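Local coordinates for D-alanyl-D-alanine carboxypeptidase (Streptococcus pneumoniae R6, PDB 1XP4), which probably acts as a serine-type carboxypeptidase that trims the terminal D-alanine from cell-wall peptides and so regulates peptidoglycan synthesis, at residues A[115-118]-A[122-125]; A[26-31]-A[242-247]; A[89-94]-A[197-202]. All blocks are in the same frame, centred on the assembly; numbering follows the deposited sequence.

Interaction 1: A[115-118]-A[122-125]; sequences KIAG and DFVD
Ile116, in the last turn of helix 106-117, meets the rim of the Phe123 ring: its CB lies near the ring plane, 4.0 Å from Phe123 CE1, with CG2 and CD1 slightly farther from the same carbon. The two side chains cross obliquely, and both also rest on helix 44-57, Ile116 on Val51 and Ala54, Phe123 on Thr47 and Leu50. Ala117 follows with a methyl pointing toward helix 120-133. Its CB lies 3.5 Å from Phe123 N and 3.7 Å from Asp122 CB, and it also sits at the edge of the Phe123 ring. That ring is swung over toward helix 106-117 because Phe123 CG stands anti to its backbone N (chi1 -163°). Gly118, with positive phi, ends the helix and turns the chain toward the next one. The Phe123 side chain is about 9 Å from that of Lys44, the predicted proton acceptor. Asp122 OD2 comes within 3.3 Å of Ala117 O, but both are acceptors; OD2 has its partner in Ser119 OG. With no hydrogen bond between the segments, the corner between the consecutive helices rests on apolar packing of Ile116 and Ala117 against Phe123.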
ATOM      1  N   LYS A 115      -8.858  -6.348  20.427  1.00 12.49           N
ATOM      2  CA  LYS A 115     -10.211  -5.853  20.271  1.00 12.13           C
ATOM      3  C   LYS A 115     -10.908  -6.536  19.102  1.00 14.49           C
ATOM      4  O   LYS A 115     -12.098  -6.844  19.178  1.00 16.63           O
ATOM      5  CB  LYS A 115     -10.195  -4.350  20.021  1.00 13.30           C
ATOM      6  CG  LYS A 115     -11.572  -3.720  19.914  1.00 10.72           C
ATOM      7  CD  LYS A 115     -12.317  -3.853  21.232  1.00 11.67           C
ATOM      8  CE  LYS A 115     -13.569  -2.999  21.258  1.00 11.36           C
ATOM      9  NZ  LYS A 115     -14.337  -3.197  22.514  1.00  9.67           N
ATOM     10  N   ILE A 116     -10.168  -6.776  18.022  1.00 14.14           N
ATOM     11  CA  ILE A 116     -10.756  -7.392  16.836  1.00 13.89           C
ATOM     12  C   ILE A 116     -10.812  -8.917  16.836  1.00 14.89           C
ATOM     13  O   ILE A 116     -11.755  -9.494  16.293  1.00 15.91           O
ATOM     14  CB  ILE A 116     -10.028  -6.916  15.538  1.00 13.73           C
ATOM     15  CG1 ILE A 116     -10.159  -5.397  15.396  1.00 10.92           C
ATOM     16  CG2 ILE A 116     -10.638  -7.584  14.297  1.00 11.11           C
ATOM     17  CD1 ILE A 116      -9.528  -4.830  14.138  1.00  5.70           C
ATOM     18  N   ALA A 117      -9.827  -9.574  17.440  1.00 15.46           N
ATOM     19  CA  ALA A 117      -9.804 -11.037  17.447  1.00 16.31           C
ATOM     20  C   ALA A 117      -9.750 -11.698  18.824  1.00 18.74           C
ATOM     21  O   ALA A 117      -9.679 -12.929  18.924  1.00 20.60           O
ATOM     22  CB  ALA A 117      -8.637 -11.535  16.594  1.00 16.64           C
ATOM     23  N   GLY A 118      -9.782 -10.892  19.882  1.00 18.91           N
ATOM     24  CA  GLY A 118      -9.744 -11.445  21.223  1.00 16.55           C
ATOM     25  C   GLY A 118      -8.333 -11.566  21.742  1.00 15.97           C
ATOM     26  O   GLY A 118      -8.051 -11.264  22.900  1.00 19.31           O
ATOM     27  N   ASP A 122      -4.960 -14.973  17.686  1.00 19.58           N
ATOM     28  CA  ASP A 122      -6.035 -15.130  16.719  1.00 19.95           C
ATOM     29  C   ASP A 122      -5.849 -14.092  15.629  1.00 18.52           C
ATOM     30  O   ASP A 122      -6.004 -14.395  14.445  1.00 18.43           O
ATOM     31  CB  ASP A 122      -7.404 -14.955  17.384  1.00 22.73           C
ATOM     32  CG  ASP A 122      -7.697 -16.045  18.408  1.00 26.97           C
ATOM     33  OD1 ASP A 122      -7.529 -17.237  18.077  1.00 26.18           O
ATOM     34  OD2 ASP A 122      -8.102 -15.712  19.545  1.00 30.68           O
ATOM     35  N   PHE A 123      -5.501 -12.870  16.025  1.00 15.91           N
ATOM     36  CA  PHE A 123      -5.288 -11.815  15.041  1.00 15.80           C
ATOM     37  C   PHE A 123      -4.196 -12.228  14.041  1.00 13.11           C
ATOM     38  O   PHE A 123      -4.335 -12.008  12.836  1.00 10.74           O
ATOM     39  CB  PHE A 123      -4.901 -10.495  15.716  1.00 14.31           C
ATOM     40  CG  PHE A 123      -5.065  -9.306  14.822  1.00 12.70           C
ATOM     41  CD1 PHE A 123      -6.314  -8.723  14.643  1.00 14.51           C
ATOM     42  CD2 PHE A 123      -3.984  -8.794  14.118  1.00 13.67           C
ATOM     43  CE1 PHE A 123      -6.485  -7.644  13.772  1.00 12.24           C
ATOM     44  CE2 PHE A 123      -4.142  -7.716  13.244  1.00 13.62           C
ATOM     45  CZ  PHE A 123      -5.398  -7.140  13.073  1.00 12.30           C
ATOM     46  N   VAL A 124      -3.117 -12.829  14.539  1.00 10.59           N
ATOM     47  CA  VAL A 124      -2.039 -13.274  13.661  1.00 11.55           C
ATOM     48  C   VAL A 124      -2.549 -14.302  12.645  1.00 13.63           C
ATOM     49  O   VAL A 124      -2.175 -14.269  11.468  1.00 13.36           O
ATOM     50  CB  VAL A 124      -0.860 -13.893  14.453  1.00 10.59           C
ATOM     51  CG1 VAL A 124       0.133 -14.536  13.480  1.00  9.79           C
ATOM     52  CG2 VAL A 124      -0.155 -12.809  15.288  1.00  7.81           C
ATOM     53  N   ASP A 125      -3.404 -15.214  13.094  1.00 14.11           N
ATOM     54  CA  ASP A 125      -3.944 -16.205  12.189  1.00 14.82           C
ATOM     55  C   ASP A 125      -4.747 -15.477  11.126  1.00 17.46           C
ATOM     56  O   ASP A 125      -4.808 -15.905   9.970  1.00 17.43           O
ATOM     57  CB  ASP A 125      -4.825 -17.200  12.942  1.00 17.45           C
ATOM     58  CG  ASP A 125      -4.030 -18.079  13.899  1.00 20.55           C
ATOM     59  OD1 ASP A 125      -2.875 -18.437  13.576  1.00 19.78           O
ATOM     60  OD2 ASP A 125      -4.569 -18.425  14.972  1.00 24.32           O
TER

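Interaction 2: A[26-31]-A[242-247]; sequences KILYEK and KGMRVI
Leu28, which reaches Met244 and Val246 through its CD1 methyl, shares a strand with Lys26, whose NZ is gripped twice from the C-terminal part of the chain, by a salt bridge to Asp353 OD2 and a hydrogen bond to Asp355 O. No hydrogen bond joins 26-31 directly to 242-247. Strand 17-21 runs between them, and the closest CA atoms, those of Leu28 and Val246, stay 9.0 Å apart, so side chains must bridge the gap across the face of the intervening strand. Met244, present as selenomethionine, and Leu28 reach toward each other: the Met244 chain runs extended as far as SE and then bends (chi3 88°), turning CE to meet Leu28 CD1 tip to tip at 3.8 Å. Val246 adds its CG2, a looser 4.4 Å from Leu28 CD1 and 3.6 Å from Met244 CE, so three methyl groups close into one apolar cluster. Leu28 points at the other strand from a classic beta bulge, in which it and Tyr29 both face Ala19 on strand 17-21. Leu28, Met244 and Val246 are all buried. Helix 262-277 lies over the cluster, with Ile274 touching Leu28 and Met244, and Met271 touching Val246, while Ile27 and Ile247 instead pack on helix 170-183. Such packing of second-neighbour strands beneath a helix belongs to the core of the five-stranded antiparallel sheet, with order 2-1-5-4-3 and helices on both faces, as in the beta-lactamase clan of penicillin-recognising enzymes.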
ATOM      1  N   LYS A  26       2.413  -1.981 -11.581  1.00 11.04           N
ATOM      2  CA  LYS A  26       3.530  -2.198 -12.482  1.00 10.00           C
ATOM      3  C   LYS A  26       4.833  -1.928 -11.748  1.00 11.64           C
ATOM      4  O   LYS A  26       4.957  -0.945 -11.017  1.00 15.13           O
ATOM      5  CB  LYS A  26       3.428  -1.281 -13.697  1.00  6.27           C
ATOM      6  CG  LYS A  26       4.617  -1.407 -14.613  1.00  6.17           C
ATOM      7  CD  LYS A  26       4.611  -0.368 -15.721  1.00  3.81           C
ATOM      8  CE  LYS A  26       5.923  -0.409 -16.514  1.00  1.81           C
ATOM      9  NZ  LYS A  26       6.169  -1.734 -17.187  1.00  2.60           N
ATOM     10  N   ILE A  27       5.807  -2.803 -11.945  1.00 13.18           N
ATOM     11  CA  ILE A  27       7.099  -2.657 -11.287  1.00 15.00           C
ATOM     12  C   ILE A  27       8.015  -1.684 -12.036  1.00 16.23           C
ATOM     13  O   ILE A  27       8.273  -1.845 -13.229  1.00 17.51           O
ATOM     14  CB  ILE A  27       7.782  -4.034 -11.145  1.00 13.79           C
ATOM     15  CG1 ILE A  27       6.908  -4.939 -10.269  1.00 12.63           C
ATOM     16  CG2 ILE A  27       9.179  -3.869 -10.575  1.00  8.90           C
ATOM     17  CD1 ILE A  27       7.355  -6.382 -10.208  1.00 12.58           C
ATOM     18  N   LEU A  28       8.503  -0.673 -11.325  1.00 16.64           N
ATOM     19  CA  LEU A  28       9.371   0.331 -11.928  1.00 17.65           C
ATOM     20  C   LEU A  28      10.847   0.142 -11.568  1.00 18.50           C
ATOM     21  O   LEU A  28      11.741   0.528 -12.326  1.00 21.12           O
ATOM     22  CB  LEU A  28       8.908   1.723 -11.498  1.00 17.83           C
ATOM     23  CG  LEU A  28       7.436   2.041 -11.762  1.00 18.77           C
ATOM     24  CD1 LEU A  28       7.111   3.420 -11.214  1.00 17.40           C
ATOM     25  CD2 LEU A  28       7.152   1.967 -13.258  1.00 17.93           C
ATOM     26  N   TYR A  29      11.097  -0.442 -10.403  1.00 16.09           N
ATOM     27  CA  TYR A  29      12.451  -0.685  -9.942  1.00 14.46           C
ATOM     28  C   TYR A  29      12.481  -1.805  -8.918  1.00 18.37           C
ATOM     29  O   TYR A  29      11.565  -1.955  -8.105  1.00 18.48           O
ATOM     30  CB  TYR A  29      13.047   0.558  -9.297  1.00 13.15           C
ATOM     31  CG  TYR A  29      14.446   0.312  -8.790  1.00 10.06           C
ATOM     32  CD1 TYR A  29      15.530   0.362  -9.653  1.00 10.67           C
ATOM     33  CD2 TYR A  29      14.674  -0.067  -7.472  1.00  8.53           C
ATOM     34  CE1 TYR A  29      16.806   0.035  -9.226  1.00 10.85           C
ATOM     35  CE2 TYR A  29      15.949  -0.398  -7.036  1.00  9.92           C
ATOM     36  CZ  TYR A  29      17.007  -0.345  -7.921  1.00 10.02           C
ATOM     37  OH  TYR A  29      18.275  -0.669  -7.516  1.00 13.60           O
ATOM     38  N   GLU A  30      13.557  -2.575  -8.930  1.00 19.59           N
ATOM     39  CA  GLU A  30      13.664  -3.671  -7.995  1.00 21.00           C
ATOM     40  C   GLU A  30      15.112  -4.053  -7.733  1.00 21.70           C
ATOM     41  O   GLU A  30      15.984  -3.833  -8.574  1.00 21.64           O
ATOM     42  CB  GLU A  30      12.853  -4.860  -8.536  1.00 21.49           C
ATOM     43  CG  GLU A  30      13.592  -6.176  -8.706  1.00 23.57           C
ATOM     44  CD  GLU A  30      14.659  -6.139  -9.779  1.00 25.60           C
ATOM     45  OE1 GLU A  30      14.359  -5.676 -10.899  1.00 31.08           O
ATOM     46  OE2 GLU A  30      15.796  -6.583  -9.506  1.00 24.64           O
ATOM     47  N   LYS A  31      15.353  -4.599  -6.544  1.00 21.48           N
ATOM     48  CA  LYS A  31      16.672  -5.060  -6.131  1.00 21.79           C
ATOM     49  C   LYS A  31      16.470  -6.087  -5.028  1.00 22.66           C
ATOM     50  O   LYS A  31      16.127  -5.727  -3.902  1.00 25.44           O
ATOM     51  CB  LYS A  31      17.523  -3.904  -5.607  1.00 20.05           C
ATOM     52  CG  LYS A  31      18.834  -4.370  -5.010  1.00 18.98           C
ATOM     53  CD  LYS A  31      19.671  -3.219  -4.513  1.00 22.80           C
ATOM     54  CE  LYS A  31      20.855  -3.735  -3.714  1.00 26.37           C
ATOM     55  NZ  LYS A  31      21.750  -2.633  -3.255  1.00 30.65           N
ATOM     56  N   LYS A 242       4.667  14.010 -10.373  1.00 21.29           N
ATOM     57  CA  LYS A 242       4.387  14.218 -11.789  1.00 19.40           C
ATOM     58  C   LYS A 242       3.109  13.521 -12.215  1.00 19.57           C
ATOM     59  O   LYS A 242       3.054  12.888 -13.270  1.00 18.99           O
ATOM     60  CB  LYS A 242       5.557  13.741 -12.632  1.00 21.10           C
ATOM     61  CG  LYS A 242       6.814  14.528 -12.366  1.00 29.19           C
ATOM     62  CD  LYS A 242       7.984  13.984 -13.149  1.00 36.55           C
ATOM     63  CE  LYS A 242       9.278  14.643 -12.704  1.00 41.84           C
ATOM     64  NZ  LYS A 242      10.451  14.133 -13.480  1.00 46.18           N
ATOM     65  N   GLY A 243       2.086  13.646 -11.374  1.00 18.84           N
ATOM     66  CA  GLY A 243       0.790  13.053 -11.652  1.00 19.27           C
ATOM     67  C   GLY A 243       0.660  11.555 -11.450  1.00 21.77           C
ATOM     68  O   GLY A 243      -0.427  11.000 -11.651  1.00 23.21           O
HETATM   69  N   MSE A 244       1.745  10.901 -11.034  1.00 20.73           N
HETATM   70  CA  MSE A 244       1.740   9.451 -10.842  1.00 21.25           C
HETATM   71  C   MSE A 244       1.989   9.012  -9.398  1.00 21.60           C
HETATM   72  O   MSE A 244       2.897   9.515  -8.726  1.00 20.42           O
HETATM   73  CB  MSE A 244       2.790   8.829 -11.768  1.00 21.24           C
HETATM   74  CG  MSE A 244       3.015   7.331 -11.618  1.00 23.11           C
HETATM   75 SE   MSE A 244       4.315   6.677 -12.923  1.00 29.85          SE
HETATM   76  CE  MSE A 244       5.952   6.953 -11.946  1.00 23.90           C
ATOM     77  N   ARG A 245       1.176   8.068  -8.927  1.00 20.54           N
ATOM     78  CA  ARG A 245       1.315   7.546  -7.569  1.00 18.80           C
ATOM     79  C   ARG A 245       2.289   6.376  -7.547  1.00 18.35           C
ATOM     80  O   ARG A 245       2.130   5.388  -8.269  1.00 16.64           O
ATOM     81  CB  ARG A 245      -0.029   7.090  -7.016  1.00 18.25           C
ATOM     82  CG  ARG A 245       0.060   6.570  -5.604  1.00 19.17           C
ATOM     83  CD  ARG A 245      -1.048   7.151  -4.755  1.00 21.59           C
ATOM     84  NE  ARG A 245      -0.495   7.676  -3.514  1.00 23.23           N
ATOM     85  CZ  ARG A 245      -0.998   8.710  -2.852  1.00 24.23           C
ATOM     86  NH1 ARG A 245      -2.077   9.336  -3.308  1.00 19.21           N
ATOM     87  NH2 ARG A 245      -0.397   9.138  -1.748  1.00 25.08           N
ATOM     88  N   VAL A 246       3.294   6.492  -6.695  1.00 17.03           N
ATOM     89  CA  VAL A 246       4.312   5.474  -6.587  1.00 14.72           C
ATOM     90  C   VAL A 246       4.377   4.916  -5.186  1.00 14.99           C
ATOM     91  O   VAL A 246       4.323   5.668  -4.213  1.00 15.69           O
ATOM     92  CB  VAL A 246       5.703   6.052  -6.930  1.00 15.67           C
ATOM     93  CG1 VAL A 246       6.777   4.995  -6.702  1.00 17.04           C
ATOM     94  CG2 VAL A 246       5.732   6.546  -8.372  1.00 12.79           C
ATOM     95  N   ILE A 247       4.471   3.594  -5.090  1.00 15.26           N
ATOM     96  CA  ILE A 247       4.614   2.945  -3.801  1.00 14.31           C
ATOM     97  C   ILE A 247       6.060   2.503  -3.752  1.00 12.88           C
ATOM     98  O   ILE A 247       6.559   1.859  -4.667  1.00  9.07           O
ATOM     99  CB  ILE A 247       3.705   1.732  -3.640  1.00 15.77           C
ATOM    100  CG1 ILE A 247       2.241   2.177  -3.673  1.00 15.42           C
ATOM    101  CG2 ILE A 247       4.018   1.045  -2.311  1.00 12.81           C
ATOM    102  CD1 ILE A 247       1.262   1.082  -3.300  1.00 19.40           C
TER

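Interaction 3: A[89-94]-A[197-202]; sequences RNYTVE and TFAGMT
Tyr91 sits in the short strand 90-92, and Phe198 and Ala199 at the tip of a beta-hairpin whose turn approaches it; the nearest CA atoms, of Tyr91 and Ala199, are 7.7 Å apart and no backbone bond crosses. The hairpin turns tightly through Ala199 and Gly200, both with positive phi, and is closed by Phe198 N bonding to Met201 O at 2.8 Å, while the return bond from Met201 N to Phe198 O is weak. Strand 90-92 passes through Thr92, the N-cap residue whose side chain makes no capping bond, into helix 93-103. The side chains meet as an offset stack: the rings of Tyr91 and Phe198 have centroids 4.7 Å apart and planes inclined by 24°, while the side chains themselves cross at about a right angle. Phe198 CZ rides over one face of the Tyr91 ring, displaced toward the rim and 3.5 Å from Tyr91 CD2. It gets there because Phe198 CG stands anti to its backbone N (chi1 -178°), which carries the ring toward Tyr91. Ala199 CB meets the same tyrosine at its edge, in the ring plane, 3.4 Å from Tyr91 CE2. Helix 93-103 shares in receiving the tip: Leu96 touches Tyr91, and Phe198 packs on Glu95 and Ala99. Between the two segments the contact is therefore aromatic and methyl packing without a hydrogen bond; the Tyr91 OH is bonded to Ala88 N, in the chain leading into its own strand, and takes no part in the stack.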
ATOM      1  N   ARG A  89      -5.528   3.399  30.033  1.00 21.17           N
ATOM      2  CA  ARG A  89      -5.859   2.045  29.582  1.00 21.55           C
ATOM      3  C   ARG A  89      -7.176   1.860  28.819  1.00 20.53           C
ATOM      4  O   ARG A  89      -7.764   0.783  28.841  1.00 20.81           O
ATOM      5  CB  ARG A  89      -5.823   1.072  30.769  1.00 21.78           C
ATOM      6  CG  ARG A  89      -4.424   0.641  31.213  1.00 19.63           C
ATOM      7  CD  ARG A  89      -4.457   0.204  32.673  1.00 25.72           C
ATOM      8  NE  ARG A  89      -3.854  -1.105  32.921  1.00 28.67           N
ATOM      9  CZ  ARG A  89      -4.301  -2.247  32.408  1.00 26.96           C
ATOM     10  NH1 ARG A  89      -5.351  -2.248  31.610  1.00 30.94           N
ATOM     11  NH2 ARG A  89      -3.714  -3.391  32.710  1.00 28.59           N
ATOM     12  N   ASN A  90      -7.643   2.906  28.150  1.00 18.89           N
ATOM     13  CA  ASN A  90      -8.864   2.803  27.362  1.00 17.48           C
ATOM     14  C   ASN A  90      -8.895   3.946  26.365  1.00 17.04           C
ATOM     15  O   ASN A  90      -9.075   5.106  26.732  1.00 19.25           O
ATOM     16  CB  ASN A  90     -10.111   2.851  28.244  1.00 16.67           C
ATOM     17  CG  ASN A  90     -11.371   2.474  27.481  1.00 16.93           C
ATOM     18  OD1 ASN A  90     -11.749   3.141  26.516  1.00 15.53           O
ATOM     19  ND2 ASN A  90     -12.021   1.390  27.905  1.00 14.19           N
ATOM     20  N   TYR A  91      -8.706   3.614  25.098  1.00 13.95           N
ATOM     21  CA  TYR A  91      -8.700   4.632  24.078  1.00 14.29           C
ATOM     22  C   TYR A  91      -9.540   4.251  22.881  1.00 16.03           C
ATOM     23  O   TYR A  91      -9.919   3.099  22.706  1.00 20.25           O
ATOM     24  CB  TYR A  91      -7.267   4.931  23.633  1.00 13.13           C
ATOM     25  CG  TYR A  91      -6.407   5.502  24.734  1.00 12.24           C
ATOM     26  CD1 TYR A  91      -5.784   4.664  25.663  1.00 12.32           C
ATOM     27  CD2 TYR A  91      -6.273   6.886  24.895  1.00 10.18           C
ATOM     28  CE1 TYR A  91      -5.058   5.184  26.734  1.00 12.03           C
ATOM     29  CE2 TYR A  91      -5.547   7.417  25.959  1.00 10.66           C
ATOM     30  CZ  TYR A  91      -4.948   6.560  26.877  1.00 10.91           C
ATOM     31  OH  TYR A  91      -4.274   7.072  27.955  1.00  7.37           O
ATOM     32  N   THR A  92      -9.820   5.255  22.065  1.00 15.47           N
ATOM     33  CA  THR A  92     -10.612   5.119  20.861  1.00 14.30           C
ATOM     34  C   THR A  92      -9.881   4.358  19.753  1.00 13.65           C
ATOM     35  O   THR A  92      -8.650   4.392  19.667  1.00 14.05           O
ATOM     36  CB  THR A  92     -11.009   6.531  20.365  1.00 13.75           C
ATOM     37  OG1 THR A  92     -12.285   6.874  20.909  1.00 15.99           O
ATOM     38  CG2 THR A  92     -11.061   6.599  18.865  1.00 14.30           C
ATOM     39  N   VAL A  93     -10.649   3.661  18.922  1.00 11.98           N
ATOM     40  CA  VAL A  93     -10.091   2.926  17.796  1.00 11.92           C
ATOM     41  C   VAL A  93      -9.297   3.927  16.958  1.00 14.35           C
ATOM     42  O   VAL A  93      -8.145   3.686  16.602  1.00 15.37           O
ATOM     43  CB  VAL A  93     -11.213   2.312  16.912  1.00  9.88           C
ATOM     44  CG1 VAL A  93     -10.667   1.958  15.534  1.00  7.78           C
ATOM     45  CG2 VAL A  93     -11.781   1.069  17.574  1.00  7.44           C
ATOM     46  N   GLU A  94      -9.930   5.053  16.647  1.00 15.89           N
ATOM     47  CA  GLU A  94      -9.296   6.098  15.863  1.00 17.82           C
ATOM     48  C   GLU A  94      -8.032   6.575  16.567  1.00 18.16           C
ATOM     49  O   GLU A  94      -7.019   6.856  15.928  1.00 21.32           O
ATOM     50  CB  GLU A  94     -10.264   7.273  15.665  1.00 18.68           C
ATOM     51  CG  GLU A  94      -9.695   8.446  14.865  1.00 23.82           C
ATOM     52  CD  GLU A  94     -10.725   9.539  14.583  1.00 27.17           C
ATOM     53  OE1 GLU A  94     -11.302  10.086  15.547  1.00 30.71           O
ATOM     54  OE2 GLU A  94     -10.958   9.858  13.396  1.00 29.35           O
ATOM     55  N   THR A 197      -2.887  14.354  17.588  1.00 22.47           N
ATOM     56  CA  THR A 197      -3.145  14.342  19.016  1.00 25.34           C
ATOM     57  C   THR A 197      -3.648  12.980  19.456  1.00 26.11           C
ATOM     58  O   THR A 197      -4.451  12.356  18.766  1.00 28.60           O
ATOM     59  CB  THR A 197      -4.200  15.391  19.410  1.00 25.06           C
ATOM     60  OG1 THR A 197      -4.239  16.440  18.433  1.00 26.13           O
ATOM     61  CG2 THR A 197      -3.851  15.985  20.753  1.00 24.59           C
ATOM     62  N   PHE A 198      -3.168  12.522  20.606  1.00 25.36           N
ATOM     63  CA  PHE A 198      -3.583  11.236  21.145  1.00 23.84           C
ATOM     64  C   PHE A 198      -4.155  11.458  22.531  1.00 25.67           C
ATOM     65  O   PHE A 198      -3.422  11.489  23.521  1.00 25.04           O
ATOM     66  CB  PHE A 198      -2.405  10.271  21.242  1.00 20.35           C
ATOM     67  CG  PHE A 198      -2.785   8.914  21.757  1.00 18.55           C
ATOM     68  CD1 PHE A 198      -3.529   8.043  20.965  1.00 17.06           C
ATOM     69  CD2 PHE A 198      -2.417   8.512  23.035  1.00 16.10           C
ATOM     70  CE1 PHE A 198      -3.902   6.788  21.436  1.00 16.23           C
ATOM     71  CE2 PHE A 198      -2.783   7.260  23.520  1.00 18.33           C
ATOM     72  CZ  PHE A 198      -3.530   6.392  22.715  1.00 17.71           C
ATOM     73  N   ALA A 199      -5.468  11.621  22.595  1.00 27.14           N
ATOM     74  CA  ALA A 199      -6.135  11.842  23.866  1.00 28.75           C
ATOM     75  C   ALA A 199      -5.458  12.958  24.655  1.00 30.20           C
ATOM     76  O   ALA A 199      -5.198  12.805  25.847  1.00 30.49           O
ATOM     77  CB  ALA A 199      -6.136  10.555  24.680  1.00 27.48           C
ATOM     78  N   GLY A 200      -5.165  14.075  23.991  1.00 29.99           N
ATOM     79  CA  GLY A 200      -4.539  15.181  24.691  1.00 30.87           C
ATOM     80  C   GLY A 200      -3.098  15.504  24.340  1.00 32.44           C
ATOM     81  O   GLY A 200      -2.814  16.616  23.904  1.00 34.20           O
HETATM   82  N   MSE A 201      -2.179  14.563  24.535  1.00 33.31           N
HETATM   83  CA  MSE A 201      -0.776  14.822  24.220  1.00 33.37           C
HETATM   84  C   MSE A 201      -0.563  14.805  22.710  1.00 31.35           C
HETATM   85  O   MSE A 201      -1.402  14.302  21.959  1.00 33.01           O
HETATM   86  CB  MSE A 201       0.131  13.779  24.873  1.00 37.20           C
HETATM   87  CG  MSE A 201       0.097  12.430  24.186  1.00 44.99           C
HETATM   88 SE   MSE A 201       1.406  11.216  24.893  1.00 55.25          SE
HETATM   89  CE  MSE A 201       2.989  11.964  24.087  1.00 53.66           C
ATOM     90  N   THR A 202       0.562  15.352  22.266  1.00 26.99           N
ATOM     91  CA  THR A 202       0.862  15.393  20.840  1.00 25.10           C
ATOM     92  C   THR A 202       1.813  14.267  20.417  1.00 22.41           C
ATOM     93  O   THR A 202       2.846  14.043  21.052  1.00 22.20           O
ATOM     94  CB  THR A 202       1.500  16.752  20.454  1.00 24.48           C
ATOM     95  OG1 THR A 202       0.733  17.811  21.028  1.00 25.35           O
ATOM     96  CG2 THR A 202       1.526  16.936  18.941  1.00 21.92           C
TER

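How the interactions relate
All three contacts belong to the carboxypeptidase domain, and none joins its two segments by hydrogen bonds. Interaction 2 lies nearest the chain's centre, wholly buried, and ties strands of the main sheet through methyl groups. Interactions 1 and 3 lie on the opposite side of that centre. Interaction 3 is also largely buried, though its Ala199 is exposed, and it stacks two rings to dock a hairpin distant in sequence; interaction 1 is partly buried and local, setting an alanine and an isoleucine against a ring edge. Along the chain, interaction 1 nests inside the loop closed by interaction 3, and both inside that closed by interaction 2. The consecutive helices 93-103 and 106-117 connect interactions 3 and 1.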